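Local coordinates for carbohydrate binding module E1 (Uncultured bacterium, PDB 5KLE), which binds beta-glucan chains such as cellopentaose, and probably directs an associated enzyme to cellulose, as carbohydrate-binding modules commonly do, at residues A[10-15]-A[28-33]; A[22-27]-A[89-94]; A[33-38]-A[74-79]; A[50-55]-A[81-86]. All coordinates share one frame; numbering follows the deposited sequence.

Interaction 1 of 4, residues A[10-15]-A[28-33]; sequences SGNFNK and GDCIKY
N14 and K15 both reach D29, and the polar contacts here divide into side-chain and backbone bonds. The carboxamide of N14 works as a two-pronged clamp. Its OD1 accepts from C30 N at 2.9 Å in a nearly straight bond (171° at the hydrogen), while its ND2 gives an equally straight bond to D29 OD1. For the second bond the acceptor lies in the amide plane of N14, yet ND2 stands above the carboxylate plane of D29. A chi1 of 69° sets N14 CG between its own backbone N and carbonyl carbon, and from there the amide end comes nearer to 28-33. The other carboxylate oxygen, D29 OD2, forms a salt bridge with K15 NZ at 2.8 Å, met on the syn side but tilted out of the carboxylate plane; the K15 chain runs extended to reach it. NZ also bonds S24 O and OD2 also takes V26 N, so the ion pair reaches the strand 23-25 region.

Among backbone atoms, N14 N donates to C30 O and K32 N to K15 O (2.9 Å, 168°), whereas K15 N to C30 O is long and weak at 3.5 Å.

Apolar contacts flank this network. K32 CB sits over one face of the F13 ring, 4.2 Å from its centroid, a CH-pi contact displaced toward the rim. F13 CB packs on C30 SG at 3.8 Å, beside the disulfide to C8, and I31 CD1 touches K15 CB at 3.7 Å.

The K15-I31 parallel bridge marks this as the edge of a mixed beta-sheet, where short strand 15-16 joins strand 30-35 and a disulfide ties in the N-terminal segment.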
loop_
_atom_site.group_PDB
_atom_site.type_symbol
_atom_site.label_atom_id
_atom_site.label_comp_id
_atom_site.label_asym_id
_atom_site.label_seq_id
_atom_site.Cartn_x
_atom_site.Cartn_y
_atom_site.Cartn_z
ATOM N N SER A 10 -1.347 13.178 2.892
ATOM C CA SER A 10 -0.991 13.470 4.279
ATOM C C SER A 10 -2.124 14.083 5.090
ATOM O O SER A 10 -2.001 14.133 6.319
ATOM C CB SER A 10 0.235 14.372 4.358
ATOM O OG SER A 10 -0.051 15.688 3.821
ATOM N N GLY A 11 -3.189 14.582 4.463
ATOM C CA GLY A 11 -4.284 15.147 5.240
ATOM C C GLY A 11 -5.456 14.197 5.523
ATOM O O GLY A 11 -6.394 14.613 6.217
ATOM N N ASN A 12 -5.444 12.950 5.011
ATOM C CA ASN A 12 -6.615 12.102 5.200
ATOM C C ASN A 12 -6.286 10.605 5.240
ATOM O O ASN A 12 -7.178 9.779 4.964
ATOM C CB ASN A 12 -7.706 12.457 4.152
ATOM C CG ASN A 12 -7.267 12.192 2.724
ATOM O OD1 ASN A 12 -6.253 11.542 2.480
ATOM N ND2 ASN A 12 -8.080 12.653 1.770
ATOM N N PHE A 13 -5.056 10.232 5.573
ATOM C CA PHE A 13 -4.716 8.820 5.712
ATOM C C PHE A 13 -5.399 8.252 6.956
ATOM O O PHE A 13 -5.494 8.915 8.006
ATOM C CB PHE A 13 -3.188 8.624 5.776
ATOM C CG PHE A 13 -2.517 9.249 6.975
ATOM C CD1 PHE A 13 -2.142 10.604 6.958
ATOM C CD2 PHE A 13 -2.263 8.503 8.115
ATOM C CE1 PHE A 13 -1.494 11.179 8.052
ATOM C CE2 PHE A 13 -1.642 9.073 9.221
ATOM C CZ PHE A 13 -1.258 10.402 9.196
ATOM N N ASN A 14 -5.917 7.029 6.834
ATOM C CA ASN A 14 -6.658 6.424 7.929
ATOM C C ASN A 14 -5.930 5.292 8.632
ATOM O O ASN A 14 -6.411 4.839 9.684
ATOM C CB ASN A 14 -8.063 5.962 7.466
ATOM C CG ASN A 14 -8.026 4.771 6.517
ATOM O OD1 ASN A 14 -7.064 4.580 5.749
ATOM N ND2 ASN A 14 -9.092 3.971 6.546
ATOM N N LYS A 15 -4.771 4.877 8.129
ATOM C CA LYS A 15 -3.951 3.846 8.757
ATOM C C LYS A 15 -2.483 4.175 8.534
ATOM O O LYS A 15 -2.131 4.827 7.545
ATOM C CB LYS A 15 -4.269 2.463 8.171
ATOM C CG LYS A 15 -5.714 1.976 8.480
ATOM C CD LYS A 15 -6.031 0.637 7.819
ATOM C CE LYS A 15 -7.407 0.169 8.300
ATOM N NZ LYS A 15 -7.909 -1.068 7.559
ATOM N N GLY A 28 -10.273 1.219 -0.493
ATOM C CA GLY A 28 -10.567 2.574 -0.048
ATOM C C GLY A 28 -9.636 3.094 1.030
ATOM O O GLY A 28 -9.589 4.316 1.250
ATOM N N ASP A 29 -8.906 2.209 1.708
ATOM C CA ASP A 29 -7.977 2.675 2.737
ATOM C C ASP A 29 -6.887 3.548 2.115
ATOM O O ASP A 29 -6.570 3.425 0.931
ATOM C CB ASP A 29 -7.290 1.474 3.419
ATOM C CG ASP A 29 -8.142 0.797 4.498
ATOM O OD1 ASP A 29 -9.144 1.377 4.987
ATOM O OD2 ASP A 29 -7.763 -0.343 4.860
ATOM N N CYS A 30 -6.322 4.447 2.934
ATOM C CA CYS A 30 -5.231 5.346 2.564
ATOM C C CYS A 30 -4.151 5.191 3.630
ATOM O O CYS A 30 -4.342 5.637 4.773
ATOM C CB CYS A 30 -5.755 6.782 2.524
ATOM S SG CYS A 30 -4.422 7.995 2.202
ATOM N N ILE A 31 -3.050 4.517 3.272
ATOM C CA ILE A 31 -2.048 4.050 4.230
ATOM C C ILE A 31 -0.835 4.976 4.156
ATOM O O ILE A 31 -0.262 5.172 3.067
ATOM C CB ILE A 31 -1.585 2.623 3.880
ATOM C CG1 ILE A 31 -2.765 1.698 3.577
ATOM C CG2 ILE A 31 -0.642 2.067 5.009
ATOM C CD1 ILE A 31 -3.636 1.554 4.686
ATOM N N LYS A 32 -0.361 5.466 5.306
ATOM C CA LYS A 32 0.916 6.164 5.380
ATOM C C LYS A 32 2.010 5.127 5.633
ATOM O O LYS A 32 1.866 4.273 6.517
ATOM C CB LYS A 32 0.910 7.154 6.545
ATOM C CG LYS A 32 2.214 7.950 6.696
ATOM C CD LYS A 32 2.198 8.843 7.947
ATOM C CE LYS A 32 3.482 9.634 8.080
ATOM N NZ LYS A 32 3.300 10.663 9.170
ATOM N N TYR A 33 3.106 5.216 4.877
ATOM C CA TYR A 33 4.264 4.349 5.116
ATOM C C TYR A 33 5.527 5.149 4.851
ATOM O O TYR A 33 5.693 5.687 3.746
ATOM C CB TYR A 33 4.246 3.124 4.185
ATOM C CG TYR A 33 5.425 2.202 4.397
ATOM C CD1 TYR A 33 5.592 1.537 5.606
ATOM C CD2 TYR A 33 6.406 2.017 3.405
ATOM C CE1 TYR A 33 6.696 0.716 5.826
ATOM C CE2 TYR A 33 7.525 1.169 3.615
ATOM C CZ TYR A 33 7.663 0.537 4.840
ATOM O OH TYR A 33 8.722 -0.316 5.109
#

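Interaction 2 of 4, residues A[22-27]-A[89-94]; sequences EFSAVA and SFNVKF. With BGC (beta-D-glucopyranose), chain B; BGC (beta-D-glucopyranose), chain C.
V92 CG1 is the knob of this contact. It lies over one face of the F23 ring, displaced toward the rim and 3.9 Å from the centroid, and also meets A25 CB, filling the hollow between F23 and A25. F23 and V92 point the same way, side by side. Beyond them the F23 edge points at the F94 face in a T-shaped pair, planes 85° apart. A25 CB in turn lies over one face of the F90 ring, again toward the rim (4.2 Å to the centroid), and V26 CG1 fits tightly against S89 CB at 3.5 Å.

S24 and N91 share the polar other face, where waters join S24 OG to S89 OG and N91 ND2 to E22 OE2. At the end of the strand pair E22 CG lies against K93 CD, and their charged tips enter the glycan pocket: a glucose O6 donates to E22 OE1 (2.8 Å, in one of two conformers), while K93 NZ donates to O3 (2.9 Å) and O2 of the next glucose.

Paired backbone bonds at F23-V92 and A25-F90 define an antiparallel ladder. Edge strand 23-25 borders 90-96, whose other neighbour is 40-44; F90 and V92 pack onto Y52 of the facing sheet.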
loop_
_atom_site.group_PDB
_atom_site.type_symbol
_atom_site.label_atom_id
_atom_site.label_comp_id
_atom_site.label_asym_id
_atom_site.label_seq_id
_atom_site.Cartn_x
_atom_site.Cartn_y
_atom_site.Cartn_z
ATOM N N GLU A 22 2.263 -6.958 9.453
ATOM C CA GLU A 22 0.993 -7.145 8.754
ATOM C C GLU A 22 -0.151 -6.411 9.456
ATOM O O GLU A 22 -0.179 -6.263 10.693
ATOM C CB GLU A 22 0.636 -8.627 8.644
ATOM C CG GLU A 22 1.418 -9.397 7.599
ATOM C CD GLU A 22 0.720 -10.695 7.192
ATOM O OE1 GLU A 22 0.920 -11.129 6.049
ATOM O OE2 GLU A 22 -0.039 -11.263 8.010
ATOM N N PHE A 23 -1.117 -5.968 8.655
ATOM C CA PHE A 23 -2.308 -5.318 9.184
ATOM C C PHE A 23 -3.477 -5.632 8.254
ATOM O O PHE A 23 -3.286 -6.003 7.098
ATOM C CB PHE A 23 -2.082 -3.813 9.394
ATOM C CG PHE A 23 -1.835 -3.051 8.119
ATOM C CD1 PHE A 23 -0.571 -2.978 7.543
ATOM C CD2 PHE A 23 -2.904 -2.434 7.471
ATOM C CE1 PHE A 23 -0.375 -2.247 6.351
ATOM C CE2 PHE A 23 -2.725 -1.724 6.299
ATOM C CZ PHE A 23 -1.474 -1.636 5.727
ATOM N N SER A 24 -4.687 -5.515 8.778
ATOM C CA SER A 24 -5.887 -5.771 7.989
ATOM C C SER A 24 -6.221 -4.559 7.142
ATOM O O SER A 24 -6.265 -3.432 7.660
ATOM C CB SER A 24 -7.064 -6.039 8.926
ATOM O OG SER A 24 -8.208 -6.409 8.179
ATOM N N ALA A 25 -6.442 -4.783 5.841
ATOM C CA ALA A 25 -6.621 -3.707 4.869
ATOM C C ALA A 25 -7.880 -3.939 4.057
ATOM O O ALA A 25 -8.299 -5.094 3.851
ATOM C CB ALA A 25 -5.430 -3.665 3.922
ATOM N N VAL A 26 -8.478 -2.841 3.571
ATOM C CA VAL A 26 -9.674 -2.926 2.737
ATOM C C VAL A 26 -9.610 -1.890 1.626
ATOM O O VAL A 26 -8.951 -0.848 1.748
ATOM C CB VAL A 26 -11.028 -2.721 3.475
ATOM C CG1 VAL A 26 -11.378 -3.875 4.405
ATOM C CG2 VAL A 26 -10.990 -1.488 4.218
ATOM N N ALA A 27 -10.311 -2.183 0.532
ATOM C CA ALA A 27 -10.444 -1.211 -0.553
ATOM C C ALA A 27 -10.923 0.136 -0.019
ATOM O O ALA A 27 -11.898 0.208 0.759
ATOM C CB ALA A 27 -11.429 -1.740 -1.600
ATOM N N SER A 89 -11.625 -7.833 3.007
ATOM C CA SER A 89 -10.459 -7.463 3.808
ATOM C C SER A 89 -9.382 -8.544 3.740
ATOM O O SER A 89 -9.658 -9.749 3.606
ATOM C CB SER A 89 -10.851 -7.183 5.267
ATOM O OG SER A 89 -11.290 -8.384 5.936
ATOM N N PHE A 90 -8.131 -8.107 3.830
ATOM C CA PHE A 90 -7.014 -9.030 3.667
ATOM C C PHE A 90 -5.857 -8.536 4.521
ATOM O O PHE A 90 -5.837 -7.377 4.947
ATOM C CB PHE A 90 -6.608 -9.163 2.171
ATOM C CG PHE A 90 -6.143 -7.855 1.532
ATOM C CD1 PHE A 90 -7.047 -6.845 1.156
ATOM C CD2 PHE A 90 -4.819 -7.657 1.268
ATOM C CE1 PHE A 90 -6.578 -5.644 0.556
ATOM C CE2 PHE A 90 -4.355 -6.481 0.673
ATOM C CZ PHE A 90 -5.222 -5.463 0.329
ATOM N N ASN A 91 -4.886 -9.413 4.812
ATOM C CA ASN A 91 -3.728 -8.993 5.614
ATOM C C ASN A 91 -2.565 -8.672 4.679
ATOM O O ASN A 91 -2.168 -9.509 3.859
ATOM C CB ASN A 91 -3.293 -10.086 6.589
ATOM C CG ASN A 91 -4.269 -10.285 7.713
ATOM O OD1 ASN A 91 -4.990 -9.359 8.115
ATOM N ND2 ASN A 91 -4.251 -11.483 8.289
ATOM N N VAL A 92 -1.989 -7.479 4.840
ATOM C CA VAL A 92 -0.940 -6.997 3.945
ATOM C C VAL A 92 0.198 -6.453 4.789
ATOM O O VAL A 92 -0.020 -6.007 5.920
ATOM C CB VAL A 92 -1.498 -5.918 2.988
ATOM C CG1 VAL A 92 -1.822 -4.642 3.752
ATOM C CG2 VAL A 92 -0.519 -5.648 1.845
ATOM N N LYS A 93 1.432 -6.505 4.250
ATOM C CA LYS A 93 2.543 -5.766 4.863
ATOM C C LYS A 93 3.329 -4.990 3.825
ATOM O O LYS A 93 3.399 -5.376 2.659
ATOM C CB LYS A 93 3.478 -6.618 5.719
ATOM C CG LYS A 93 4.011 -7.853 5.033
ATOM C CD LYS A 93 4.869 -8.591 6.061
ATOM C CE LYS A 93 5.251 -9.963 5.641
ATOM N NZ LYS A 93 6.074 -10.612 6.739
ATOM N N PHE A 94 3.867 -3.850 4.267
ATOM C CA PHE A 94 4.769 -3.029 3.470
ATOM C C PHE A 94 6.174 -3.157 4.050
ATOM O O PHE A 94 6.345 -3.230 5.270
ATOM C CB PHE A 94 4.364 -1.546 3.510
ATOM C CG PHE A 94 2.987 -1.247 2.942
ATOM C CD1 PHE A 94 2.268 -2.185 2.195
ATOM C CD2 PHE A 94 2.415 -0.005 3.171
ATOM C CE1 PHE A 94 0.972 -1.882 1.682
ATOM C CE2 PHE A 94 1.146 0.313 2.657
ATOM C CZ PHE A 94 0.422 -0.631 1.910
HETATM C C2 BGC B . 3.185 -17.445 4.979
HETATM C C3 BGC B . 1.634 -17.439 5.138
HETATM C C4 BGC B . 1.228 -16.461 6.163
HETATM C C5 BGC B . 1.868 -15.072 5.966
HETATM C C6 BGC B . 1.434 -14.238 7.138
HETATM C C1 BGC B . 3.655 -16.024 4.805
HETATM O O2 BGC B . 3.748 -18.184 3.941
HETATM O O3 BGC B . 1.253 -18.630 5.759
HETATM O O4 BGC B . -0.169 -16.344 6.300
HETATM O O5 BGC B . 3.252 -15.276 5.899
HETATM O O6 BGC B . 2.359 -13.155 7.301
HETATM C C2 BGC C . 7.268 -13.229 4.259
HETATM C C3 BGC C . 6.356 -14.082 5.091
HETATM C C4 BGC C . 5.662 -15.117 4.210
HETATM C C5 BGC C . 6.663 -15.902 3.472
HETATM C C6 BGC C . 6.040 -16.758 2.398
HETATM C C1 BGC C . 8.235 -14.121 3.484
HETATM O O2 BGC C . 7.961 -12.319 5.099
HETATM O O3 BGC C . 5.412 -13.236 5.724
HETATM O O4 BGC C . 4.986 -16.002 4.967
HETATM O O5 BGC C . 7.556 -15.076 2.777
HETATM O O6 BGC C . 7.040 -17.170 1.530
HETATM O O HOH W 1 -0.949 -11.904 4.413
HETATM O O HOH W 2 -2.037 -13.222 8.243
HETATM O O HOH W 3 -9.455 -8.937 7.946
#

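Interaction 3 of 4, residues A[33-38]-A[74-79]; sequences YNKSSG and AANGDL
An antiparallel strand pair in the mixed sheet, with a lysine-centred polar cluster at its end, joins Y33-G38 to A74-L79. Reciprocal backbone bonds at Y33-L79 and K35-G77 flank the non-hydrogen-bonded pair N34-D78, whose CA atoms are 4.2 Å apart; L79 N to Y33 O measures 2.8 Å.

K35 ends the ladder by folding its tip back. Its chain is bent at chi3 (73°), which places CE, and again at chi4, which places NZ among three acceptors. NZ donates to A74 O and to N76 OD1, both at 2.8 Å, and to G38 O in its own segment. In the first two bonds the donor stands above the plane of the acceptor's carbonyl. Two backbone carbonyls and one side-chain amide thus grip the ammonium group, holding it between the loop after strand 30-35 and the loop before strand 77-86; their partial negative charges would be expected to stabilise its positive charge. CE also rests near A74 CB at 4.0 Å. The far end of the N76 amide is bridged by water: ND2 donates to one water that also accepts from G38 N.

On the exposed side, N34 ND2 makes a nearly straight bond to D78 OD1 (2.9 Å, 174°). The oxygen lies in the plane of the N34 amide but is approached from above the D78 carboxylate, the two planes being 79° apart.

Strand 30-35 lies between 15-16 and 77-86, and 77-86 has 50-54 as its other neighbour. On the inner side, Y33, K35 and A74 touch L40 of strand 40-44 in the other sheet, while Y33 OH bonds N96 OD1 of strand 90-96.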
loop_
_atom_site.group_PDB
_atom_site.type_symbol
_atom_site.label_atom_id
_atom_site.label_comp_id
_atom_site.label_asym_id
_atom_site.label_seq_id
_atom_site.Cartn_x
_atom_site.Cartn_y
_atom_site.Cartn_z
ATOM N N TYR A 33 3.106 5.216 4.877
ATOM C CA TYR A 33 4.264 4.349 5.116
ATOM C C TYR A 33 5.527 5.149 4.851
ATOM O O TYR A 33 5.693 5.687 3.746
ATOM C CB TYR A 33 4.246 3.124 4.185
ATOM C CG TYR A 33 5.425 2.202 4.397
ATOM C CD1 TYR A 33 5.592 1.537 5.606
ATOM C CD2 TYR A 33 6.406 2.017 3.405
ATOM C CE1 TYR A 33 6.696 0.716 5.826
ATOM C CE2 TYR A 33 7.525 1.169 3.615
ATOM C CZ TYR A 33 7.663 0.537 4.840
ATOM O OH TYR A 33 8.722 -0.316 5.109
ATOM N N ASN A 34 6.450 5.170 5.822
ATOM C CA ASN A 34 7.742 5.812 5.612
ATOM C C ASN A 34 8.759 4.785 5.104
ATOM O O ASN A 34 9.048 3.804 5.797
ATOM C CB ASN A 34 8.236 6.483 6.898
ATOM C CG ASN A 34 9.534 7.215 6.689
ATOM O OD1 ASN A 34 10.613 6.614 6.755
ATOM N ND2 ASN A 34 9.451 8.524 6.435
ATOM N N LYS A 35 9.296 5.016 3.888
ATOM C CA LYS A 35 10.378 4.205 3.303
ATOM C C LYS A 35 11.703 4.921 3.493
ATOM O O LYS A 35 11.953 5.979 2.893
ATOM C CB LYS A 35 10.127 3.921 1.818
ATOM C CG LYS A 35 11.331 3.205 1.201
ATOM C CD LYS A 35 11.020 2.484 -0.103
ATOM C CE LYS A 35 10.818 3.445 -1.285
ATOM N NZ LYS A 35 12.118 3.959 -1.851
ATOM N N SER A 36 12.554 4.351 4.339
ATOM C CA SER A 36 13.808 5.007 4.686
ATOM C C SER A 36 14.853 4.897 3.573
ATOM O O SER A 36 15.672 5.808 3.411
ATOM C CB SER A 36 14.327 4.447 6.016
ATOM O OG SER A 36 14.559 3.065 5.894
ATOM N N SER A 37 14.821 3.823 2.784
ATOM C CA SER A 37 15.845 3.538 1.786
ATOM C C SER A 37 15.374 2.356 0.950
ATOM O O SER A 37 14.372 1.712 1.254
ATOM C CB SER A 37 17.207 3.210 2.425
ATOM O OG SER A 37 17.167 1.952 3.080
ATOM N N GLY A 38 16.122 2.073 -0.118
ATOM C CA GLY A 38 15.856 0.860 -0.854
ATOM C C GLY A 38 14.613 0.918 -1.722
ATOM O O GLY A 38 14.147 1.991 -2.138
ATOM N N ALA A 74 9.448 4.164 -6.249
ATOM C CA ALA A 74 8.768 4.818 -5.138
ATOM C C ALA A 74 9.783 5.636 -4.345
ATOM O O ALA A 74 10.873 5.147 -4.026
ATOM C CB ALA A 74 8.094 3.776 -4.244
ATOM N N ALA A 75 9.422 6.879 -4.030
ATOM C CA ALA A 75 10.321 7.794 -3.331
ATOM C C ALA A 75 10.648 7.286 -1.929
ATOM O O ALA A 75 9.883 6.536 -1.317
ATOM C CB ALA A 75 9.659 9.173 -3.221
ATOM N N ASN A 76 11.814 7.686 -1.426
ATOM C CA ASN A 76 12.063 7.570 0.001
ATOM C C ASN A 76 11.254 8.638 0.732
ATOM O O ASN A 76 10.798 9.620 0.139
ATOM C CB ASN A 76 13.548 7.713 0.323
ATOM C CG ASN A 76 14.377 6.537 -0.193
ATOM O OD1 ASN A 76 13.884 5.406 -0.258
ATOM N ND2 ASN A 76 15.630 6.788 -0.560
ATOM N N GLY A 77 11.105 8.458 2.034
ATOM C CA GLY A 77 10.277 9.356 2.834
ATOM C C GLY A 77 8.873 8.830 3.063
ATOM O O GLY A 77 8.587 7.631 2.938
ATOM N N ASP A 78 7.971 9.758 3.392
ATOM C CA ASP A 78 6.588 9.381 3.668
ATOM C C ASP A 78 5.858 9.153 2.354
ATOM O O ASP A 78 5.830 10.042 1.487
ATOM C CB ASP A 78 5.845 10.485 4.412
ATOM C CG ASP A 78 6.288 10.650 5.848
ATOM O OD1 ASP A 78 6.820 9.697 6.451
ATOM O OD2 ASP A 78 6.035 11.751 6.399
ATOM N N LEU A 79 5.227 7.994 2.230
ATOM C CA LEU A 79 4.436 7.643 1.061
ATOM C C LEU A 79 2.996 7.476 1.498
ATOM O O LEU A 79 2.735 7.012 2.604
ATOM C CB LEU A 79 4.902 6.276 0.512
ATOM C CG LEU A 79 6.321 6.275 -0.072
ATOM C CD1 LEU A 79 6.662 4.825 -0.391
ATOM C CD2 LEU A 79 6.456 7.132 -1.299
HETATM O O HOH W 4 17.834 4.470 -1.000
HETATM O O HOH W 5 15.932 4.185 -2.801
#

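Interaction 4 of 4, residues A[50-55]-A[81-86]; sequences SSYNIT and IKIVSA
The Y52 ring is flanked by two isoleucines that approach from opposite sides of its plane: I81 CG2 lies 3.8 Å from CD1, and I83 CG1 lies 3.8 Å from CE1. Y52 and I83 lie side by side. At the far end of the ring the hydroxyl OH donates to S50 OG at 2.7 Å. I54 CG1 continues the row against I81 CG1 at 4.0 Å. The flat amide of N53 belongs to the other side of the sheet; V84 CG2 touches its ND2 at 3.5 Å, while its OD1 accepts from G60 N.

Backbone bonds show where the pairing changes. N53 and K82 bond reciprocally, but S51 O accepts from V84 N (2.8 Å) and S51 N donates to S85 O (3.1 Å). V84 and S85 therefore both face S51. The hydroxyls S51 OG and S85 OG also hydrogen-bond at 2.7 Å.

With the register slipping by one residue between S51 and Y52, this is a classic beta bulge in an antiparallel pair, set within a beta-sandwich where Y52 packs on F90 and V92 of the opposing sheet.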
loop_
_atom_site.group_PDB
_atom_site.type_symbol
_atom_site.label_atom_id
_atom_site.label_comp_id
_atom_site.label_asym_id
_atom_site.label_seq_id
_atom_site.Cartn_x
_atom_site.Cartn_y
_atom_site.Cartn_z
ATOM N N SER A 50 -5.342 -7.476 -5.006
ATOM C CA SER A 50 -5.472 -6.067 -4.639
ATOM C C SER A 50 -4.716 -5.159 -5.606
ATOM O O SER A 50 -3.838 -5.603 -6.350
ATOM C CB SER A 50 -4.991 -5.836 -3.183
ATOM O OG SER A 50 -3.629 -6.211 -3.027
ATOM N N SER A 51 -5.068 -3.869 -5.605
ATOM C CA SER A 51 -4.347 -2.886 -6.414
ATOM C C SER A 51 -4.224 -1.568 -5.658
ATOM O O SER A 51 -5.040 -1.266 -4.784
ATOM C CB SER A 51 -4.977 -2.678 -7.786
ATOM O OG SER A 51 -6.211 -1.995 -7.697
ATOM N N TYR A 52 -3.205 -0.776 -6.029
ATOM C CA TYR A 52 -2.794 0.408 -5.278
ATOM C C TYR A 52 -2.331 1.535 -6.191
ATOM O O TYR A 52 -1.787 1.304 -7.282
ATOM C CB TYR A 52 -1.551 0.094 -4.392
ATOM C CG TYR A 52 -1.706 -1.163 -3.549
ATOM C CD1 TYR A 52 -2.103 -1.087 -2.198
ATOM C CD2 TYR A 52 -1.540 -2.442 -4.120
ATOM C CE1 TYR A 52 -2.290 -2.239 -1.439
ATOM C CE2 TYR A 52 -1.757 -3.617 -3.355
ATOM C CZ TYR A 52 -2.091 -3.489 -2.002
ATOM O OH TYR A 52 -2.323 -4.633 -1.232
ATOM N N ASN A 53 -2.514 2.757 -5.714
ATOM C CA ASN A 53 -1.906 3.958 -6.300
ATOM C C ASN A 53 -1.133 4.691 -5.212
ATOM O O ASN A 53 -1.675 4.929 -4.123
ATOM C CB ASN A 53 -2.957 4.956 -6.818
ATOM C CG ASN A 53 -3.715 4.465 -8.040
ATOM O OD1 ASN A 53 -3.236 3.614 -8.782
ATOM N ND2 ASN A 53 -4.905 5.050 -8.283
ATOM N N ILE A 54 0.107 5.099 -5.512
ATOM C CA ILE A 54 0.912 5.890 -4.575
ATOM C C ILE A 54 0.768 7.357 -4.948
ATOM O O ILE A 54 0.958 7.726 -6.121
ATOM C CB ILE A 54 2.392 5.472 -4.627
ATOM C CG1 ILE A 54 2.529 4.029 -4.163
ATOM C CG2 ILE A 54 3.255 6.431 -3.794
ATOM C CD1 ILE A 54 3.949 3.470 -4.202
ATOM N N THR A 55 0.433 8.207 -3.972
ATOM C CA THR A 55 0.219 9.626 -4.290
ATOM C C THR A 55 1.502 10.238 -4.839
ATOM O O THR A 55 2.578 10.093 -4.255
ATOM C CB THR A 55 -0.257 10.369 -3.051
ATOM O OG1 THR A 55 -1.448 9.702 -2.604
ATOM C CG2 THR A 55 -0.598 11.856 -3.384
ATOM N N ILE A 81 -0.379 5.528 0.230
ATOM C CA ILE A 81 -0.725 4.415 -0.650
ATOM C C ILE A 81 -2.226 4.142 -0.523
ATOM O O ILE A 81 -2.710 3.711 0.547
ATOM C CB ILE A 81 0.120 3.183 -0.312
ATOM C CG1 ILE A 81 1.604 3.611 -0.309
ATOM C CG2 ILE A 81 -0.162 2.061 -1.305
ATOM C CD1 ILE A 81 2.606 2.488 -0.119
ATOM N N LYS A 82 -2.976 4.410 -1.602
ATOM C CA LYS A 82 -4.414 4.127 -1.645
ATOM C C LYS A 82 -4.647 2.695 -2.119
ATOM O O LYS A 82 -4.077 2.267 -3.142
ATOM C CB LYS A 82 -5.142 5.086 -2.592
ATOM C CG LYS A 82 -6.653 4.797 -2.605
ATOM C CD LYS A 82 -7.455 5.931 -3.189
ATOM C CE LYS A 82 -8.958 5.606 -3.061
ATOM N NZ LYS A 82 -9.729 6.535 -3.902
ATOM N N ILE A 83 -5.516 1.971 -1.408
ATOM C CA ILE A 83 -5.971 0.646 -1.843
ATOM C C ILE A 83 -7.148 0.860 -2.796
ATOM O O ILE A 83 -8.251 1.234 -2.389
ATOM C CB ILE A 83 -6.319 -0.275 -0.669
ATOM C CG1 ILE A 83 -5.133 -0.320 0.299
ATOM C CG2 ILE A 83 -6.620 -1.693 -1.197
ATOM C CD1 ILE A 83 -5.273 -1.318 1.424
ATOM N N VAL A 84 -6.894 0.651 -4.080
ATOM C CA VAL A 84 -7.862 0.984 -5.116
ATOM C C VAL A 84 -8.945 -0.070 -5.193
ATOM O O VAL A 84 -10.130 0.250 -5.378
ATOM C CB VAL A 84 -7.129 1.161 -6.460
ATOM C CG1 VAL A 84 -8.160 1.339 -7.576
ATOM C CG2 VAL A 84 -6.213 2.393 -6.389
ATOM N N SER A 85 -8.571 -1.346 -5.079
ATOM C CA SER A 85 -9.542 -2.417 -5.244
ATOM C C SER A 85 -9.079 -3.606 -4.419
ATOM O O SER A 85 -7.875 -3.830 -4.240
ATOM C CB SER A 85 -9.699 -2.813 -6.719
ATOM O OG SER A 85 -8.489 -3.326 -7.248
ATOM N N ALA A 86 -10.063 -4.378 -3.932
ATOM C CA ALA A 86 -9.889 -5.653 -3.228
ATOM C C ALA A 86 -11.287 -6.153 -2.884
ATOM O O ALA A 86 -12.105 -5.367 -2.386
ATOM C CB ALA A 86 -9.079 -5.469 -1.920
#

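How the interactions relate
Interactions 1, 3 and 4 follow one mixed sheet: strand 30-35 serves 1 and 3, sharing Y33, and strand 77-86 serves 3 and 4. Interaction 2 belongs to the other sheet. Interaction 4 lies nearest the chain's centre, about 6 Å from it, and presents an apolar face to interaction 2, with I83 CD1 on A25 CB at 3.4 Å. Interaction 3, about 12 Å out, depends more on amide, carboxylate and ammonium groups. Interaction 1, at the sheet edge, mixes a salt bridge with a disulfide, and its I31 CD1 packs on F23 CE2 of interaction 2. Of the four, only interaction 2 contains residues of the glycan pocket, E22 and K93, which share it with three tryptophans.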